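Local atomic coordinates of folylpolyglutamate synthase/dihydrofolate synthase (Thermotoga maritima, PDB entry 1O5Z), a protein that probably adds L-glutamate to dihydropteroate and to tetrahydrofolyl-polyglutamate chains at the cost of ATP, with magnesium as cofactor. Residues E196-I201 with E221-K226; P206-E211 with A279-E284. All blocks are in the same frame, centred on the assembly; numbering follows the deposited sequence.

Interaction 1: residues E196-I201 with E221-K226; sequences EKSGII and EDVARK. With SO4 (sulfate ion), chain B.
V223 projects from helix 214-227 into the turn that follows helix 190-197 and meets both S198 and I201. Followed outward, its CB already lies 3.8 Å from I201 CD1. CG1, set anti to the backbone N (chi1 180°), touches the same I201 methyl and lies 3.7 Å from the carbonyl oxygen S198 O. The other branch, CG2, passes 4.0 Å from S198 OG. A beta-branched valine suits the place because one methyl fills the corner between I201 and the S198 carbonyl while the other lies against the serine side chain.

I201 lies across V223 at a slant and uses its other branch further along the helix, where CG2 reaches 4.1 Å from A224 CA; the small alanine lets the isoleucine come close to the helix backbone. S198 OG hydrogen-bonds to A194 O, four residues earlier in the chain. S198 O accepts from the backbone N of I201, 3.1 Å away.

K197 leads elsewhere: its NZ donates at 2.8 Å to O3 of a sulfate ion, probably from the crystallisation liquor, which also takes a hydrogen bond from G159 N. S198 also touches V219 and I201 touches K227, so helix 214-227 packs on the segment just after helix 190-197, while K197 and I200 rest on I175 of strand 173-175. The contact thus joins the connections of two successive beta-alpha-beta units of the Mur ligase middle domain.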
# COMPACT_ATOMS: atom_id res chain seq x y z
N GLU A 196 2.16 18.87 5.40
CA GLU A 196 3.20 17.90 5.04
C GLU A 196 2.88 17.19 3.71
O GLU A 196 3.71 17.10 2.80
CB GLU A 196 3.38 16.89 6.21
CG GLU A 196 4.68 16.07 6.21
CD GLU A 196 5.97 16.91 6.34
OE1 GLU A 196 5.88 18.13 6.70
OE2 GLU A 196 7.09 16.35 6.10
N LYS A 197 1.64 16.74 3.59
CA LYS A 197 1.17 16.09 2.38
C LYS A 197 1.10 17.00 1.15
O LYS A 197 1.36 16.55 0.03
CB LYS A 197 -0.22 15.45 2.63
CG LYS A 197 -0.11 14.30 3.57
CD LYS A 197 -1.14 13.25 3.43
CE LYS A 197 -1.10 12.32 4.66
NZ LYS A 197 0.24 12.02 5.22
N SER A 198 0.74 18.26 1.32
CA SER A 198 0.71 19.12 0.17
C SER A 198 2.08 19.59 -0.30
O SER A 198 2.13 20.33 -1.27
CB SER A 198 -0.29 20.30 0.32
OG SER A 198 -0.52 20.61 1.64
N GLY A 199 3.17 19.13 0.33
CA GLY A 199 4.54 19.30 -0.21
C GLY A 199 4.85 18.57 -1.51
O GLY A 199 5.88 18.84 -2.15
N ILE A 200 3.99 17.62 -1.91
CA ILE A 200 4.05 16.98 -3.24
C ILE A 200 3.30 17.74 -4.33
O ILE A 200 3.30 17.30 -5.48
CB ILE A 200 3.55 15.51 -3.17
CG1 ILE A 200 2.01 15.40 -3.13
CG2 ILE A 200 4.11 14.81 -1.91
CD1 ILE A 200 1.53 13.96 -3.46
N ILE A 201 2.65 18.84 -3.98
CA ILE A 201 2.07 19.76 -4.98
C ILE A 201 3.20 20.56 -5.64
O ILE A 201 3.99 21.20 -4.95
CB ILE A 201 1.04 20.73 -4.38
CG1 ILE A 201 -0.12 19.95 -3.76
CG2 ILE A 201 0.51 21.67 -5.48
CD1 ILE A 201 -1.12 20.80 -2.93
N GLU A 221 -5.82 23.79 -1.09
CA GLU A 221 -6.27 24.89 -1.93
C GLU A 221 -5.25 26.00 -1.96
O GLU A 221 -4.93 26.52 -3.03
CB GLU A 221 -7.60 25.47 -1.42
CG GLU A 221 -8.80 24.59 -1.76
CD GLU A 221 -10.04 24.91 -0.91
OE1 GLU A 221 -10.11 26.00 -0.29
OE2 GLU A 221 -10.94 24.05 -0.86
N ASP A 222 -4.77 26.39 -0.78
CA ASP A 222 -3.81 27.46 -0.65
C ASP A 222 -2.50 27.11 -1.37
O ASP A 222 -1.98 27.93 -2.11
CB ASP A 222 -3.57 27.82 0.82
CG ASP A 222 -4.81 28.43 1.48
OD1 ASP A 222 -4.68 29.29 2.39
OD2 ASP A 222 -5.98 28.13 1.14
N VAL A 223 -2.01 25.90 -1.18
CA VAL A 223 -0.77 25.48 -1.88
C VAL A 223 -0.90 25.40 -3.40
O VAL A 223 -0.07 25.97 -4.12
CB VAL A 223 -0.22 24.17 -1.33
CG1 VAL A 223 1.04 23.79 -2.08
CG2 VAL A 223 0.07 24.34 0.18
N ALA A 224 -1.94 24.74 -3.88
CA ALA A 224 -2.24 24.64 -5.32
C ALA A 224 -2.47 26.01 -5.96
O ALA A 224 -1.94 26.28 -7.03
CB ALA A 224 -3.46 23.76 -5.56
N ARG A 225 -3.25 26.86 -5.32
CA ARG A 225 -3.47 28.19 -5.84
C ARG A 225 -2.13 28.93 -5.96
O ARG A 225 -1.89 29.60 -6.94
CB ARG A 225 -4.43 28.97 -4.92
CG ARG A 225 -4.69 30.42 -5.33
CD ARG A 225 -5.80 31.15 -4.50
NE ARG A 225 -5.82 30.74 -3.08
CZ ARG A 225 -6.74 29.94 -2.49
NH1 ARG A 225 -7.76 29.41 -3.16
NH2 ARG A 225 -6.63 29.65 -1.19
N LYS A 226 -1.27 28.79 -4.96
CA LYS A 226 0.07 29.36 -4.98
C LYS A 226 0.92 28.77 -6.08
O LYS A 226 1.61 29.51 -6.76
CB LYS A 226 0.81 29.09 -3.67
CG LYS A 226 0.89 30.26 -2.73
CD LYS A 226 1.56 29.83 -1.39
CE LYS A 226 2.46 30.94 -0.78
NZ LYS A 226 1.71 32.07 -0.16
S SO4 B . 1.33 8.96 5.62
O1 SO4 B . 2.13 7.76 5.37
O2 SO4 B . 0.16 8.60 6.40
O3 SO4 B . 0.97 9.51 4.31
O4 SO4 B . 2.10 9.98 6.31

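Interaction 2: residues P206-E211 with A279-E284; sequences PLVTGE and ALKTLE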
# COMPACT_ATOMS: atom_id res chain seq x y z
N PRO A 206 -1.15 19.54 -11.85
CA PRO A 206 -2.45 19.39 -11.19
C PRO A 206 -2.37 18.58 -9.90
O PRO A 206 -1.40 17.83 -9.67
CB PRO A 206 -3.30 18.65 -12.22
CG PRO A 206 -2.28 18.00 -13.14
CD PRO A 206 -1.15 18.98 -13.22
N LEU A 207 -3.38 18.78 -9.06
CA LEU A 207 -3.55 18.02 -7.82
C LEU A 207 -4.93 17.37 -7.86
O LEU A 207 -5.95 18.04 -8.16
CB LEU A 207 -3.49 18.95 -6.61
CG LEU A 207 -4.13 18.40 -5.31
CD1 LEU A 207 -3.32 17.18 -4.79
CD2 LEU A 207 -4.23 19.50 -4.27
N VAL A 208 -4.97 16.09 -7.50
CA VAL A 208 -6.22 15.37 -7.29
C VAL A 208 -6.35 14.90 -5.85
O VAL A 208 -5.41 14.33 -5.30
CB VAL A 208 -6.30 14.18 -8.22
CG1 VAL A 208 -7.60 13.41 -7.99
CG2 VAL A 208 -6.19 14.65 -9.62
N THR A 209 -7.51 15.13 -5.24
CA THR A 209 -7.77 14.65 -3.89
C THR A 209 -9.15 14.01 -3.64
O THR A 209 -10.20 14.44 -4.16
CB THR A 209 -7.43 15.74 -2.82
OG1 THR A 209 -7.56 15.20 -1.48
CG2 THR A 209 -8.38 16.93 -2.91
N GLY A 210 -9.10 12.96 -2.81
CA GLY A 210 -10.30 12.28 -2.31
C GLY A 210 -10.71 12.80 -0.95
O GLY A 210 -11.54 12.19 -0.28
N GLU A 211 -10.15 13.94 -0.56
CA GLU A 211 -10.35 14.47 0.78
C GLU A 211 -11.57 15.37 0.78
O GLU A 211 -11.86 16.05 -0.23
CB GLU A 211 -9.10 15.21 1.29
CG GLU A 211 -9.16 15.71 2.75
CD GLU A 211 -9.61 14.65 3.75
OE1 GLU A 211 -9.08 13.51 3.74
OE2 GLU A 211 -10.52 14.96 4.55
N ALA A 279 -8.22 7.50 -8.71
CA ALA A 279 -7.29 6.98 -9.72
C ALA A 279 -7.65 7.47 -11.15
O ALA A 279 -6.76 7.81 -11.95
CB ALA A 279 -7.28 5.47 -9.67
N LEU A 280 -8.94 7.46 -11.48
CA LEU A 280 -9.40 7.85 -12.79
C LEU A 280 -9.24 9.34 -12.97
O LEU A 280 -8.77 9.79 -14.02
CB LEU A 280 -10.86 7.42 -13.04
CG LEU A 280 -11.17 5.90 -12.97
CD1 LEU A 280 -12.60 5.56 -13.45
CD2 LEU A 280 -10.19 5.13 -13.77
N LYS A 281 -9.61 10.13 -11.95
CA LYS A 281 -9.28 11.57 -12.00
C LYS A 281 -7.78 11.79 -12.12
O LYS A 281 -7.34 12.60 -12.90
CB LYS A 281 -9.84 12.34 -10.81
CG LYS A 281 -9.85 13.92 -10.91
CD LYS A 281 -9.64 14.58 -12.33
CE LYS A 281 -10.87 14.77 -13.09
NZ LYS A 281 -10.57 15.06 -14.55
N THR A 282 -6.97 11.07 -11.36
CA THR A 282 -5.57 11.25 -11.45
C THR A 282 -5.14 11.11 -12.90
O THR A 282 -4.45 11.95 -13.44
CB THR A 282 -4.90 10.25 -10.56
OG1 THR A 282 -5.15 10.59 -9.17
CG2 THR A 282 -3.35 10.28 -10.74
N LEU A 283 -5.67 10.07 -13.55
CA LEU A 283 -5.35 9.73 -14.93
C LEU A 283 -5.91 10.75 -15.94
O LEU A 283 -5.22 11.13 -16.90
CB LEU A 283 -5.85 8.30 -15.25
CG LEU A 283 -4.96 7.16 -14.67
CD1 LEU A 283 -5.54 5.77 -14.84
CD2 LEU A 283 -3.60 7.20 -15.26
N GLU A 284 -7.14 11.20 -15.72
CA GLU A 284 -7.67 12.30 -16.54
C GLU A 284 -6.80 13.57 -16.48
O GLU A 284 -6.43 14.14 -17.52
CB GLU A 284 -9.10 12.65 -16.12
CG GLU A 284 -10.12 11.54 -16.39
CD GLU A 284 -11.53 11.91 -16.00
OE1 GLU A 284 -11.74 12.84 -15.18
OE2 GLU A 284 -12.45 11.29 -16.54
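Apolar packing carries the contact: V208 of strand 207-209 meets, at about a right angle, the first carbons of K281 on helix 271-286. V208 CG1 lies 3.7 Å from K281 CG; V208 CG2 bears on the same carbon and also reaches the helix backbone, 3.9 Å from T282 CA. Lysine fits here because its inner methylenes act as a hydrocarbon, while bends at chi2 (16°) and chi3 (88°) lead the amine away from the strand.

The polar ends find partners away from V208. K281 NZ forms a salt bridge with E284 OE1 (2.6 Å), one turn on, meeting it on the anti side and 22° out of the carboxylate plane, and the lysine makes a cation-pi contact with Y232. T282 OG1, 3.9 Å from V208 CB, hydrogen-bonds to T174 OG1 and to V278 O. Shortening K281 to an alanine would probably uncover part of V208, deprive Y232 of its cation-pi partner and leave E284, still held by Y254 and E257, without its lysine charge.

Strand 207-209 runs between strands 173-175 and 231-233; helix 271-286 packs on one face of this sheet, and T209 turns to helix 214-227 on the other.

The centres of interactions 1 and 2 are about 14 Å apart, and both belong to the Mur ligase middle domain, which has the P-loop NTPase type of fold. Their segments alternate along the chain: 196-201, 206-211, 221-226, then 279-284. Strand 207-209 thus follows helix 190-197 and precedes helix 214-227, and the two contacts meet directly where I201 CD1 packs 3.6 Å from L207 CD2. The mixed sheet, here strand 207-209, lies between the layers: interaction 1 belongs to the helical layer on one face, and interaction 2 lies on the other, where helix 271-286 packs beside helix 63-77. Together they tie helices on both faces to this part of the domain's core.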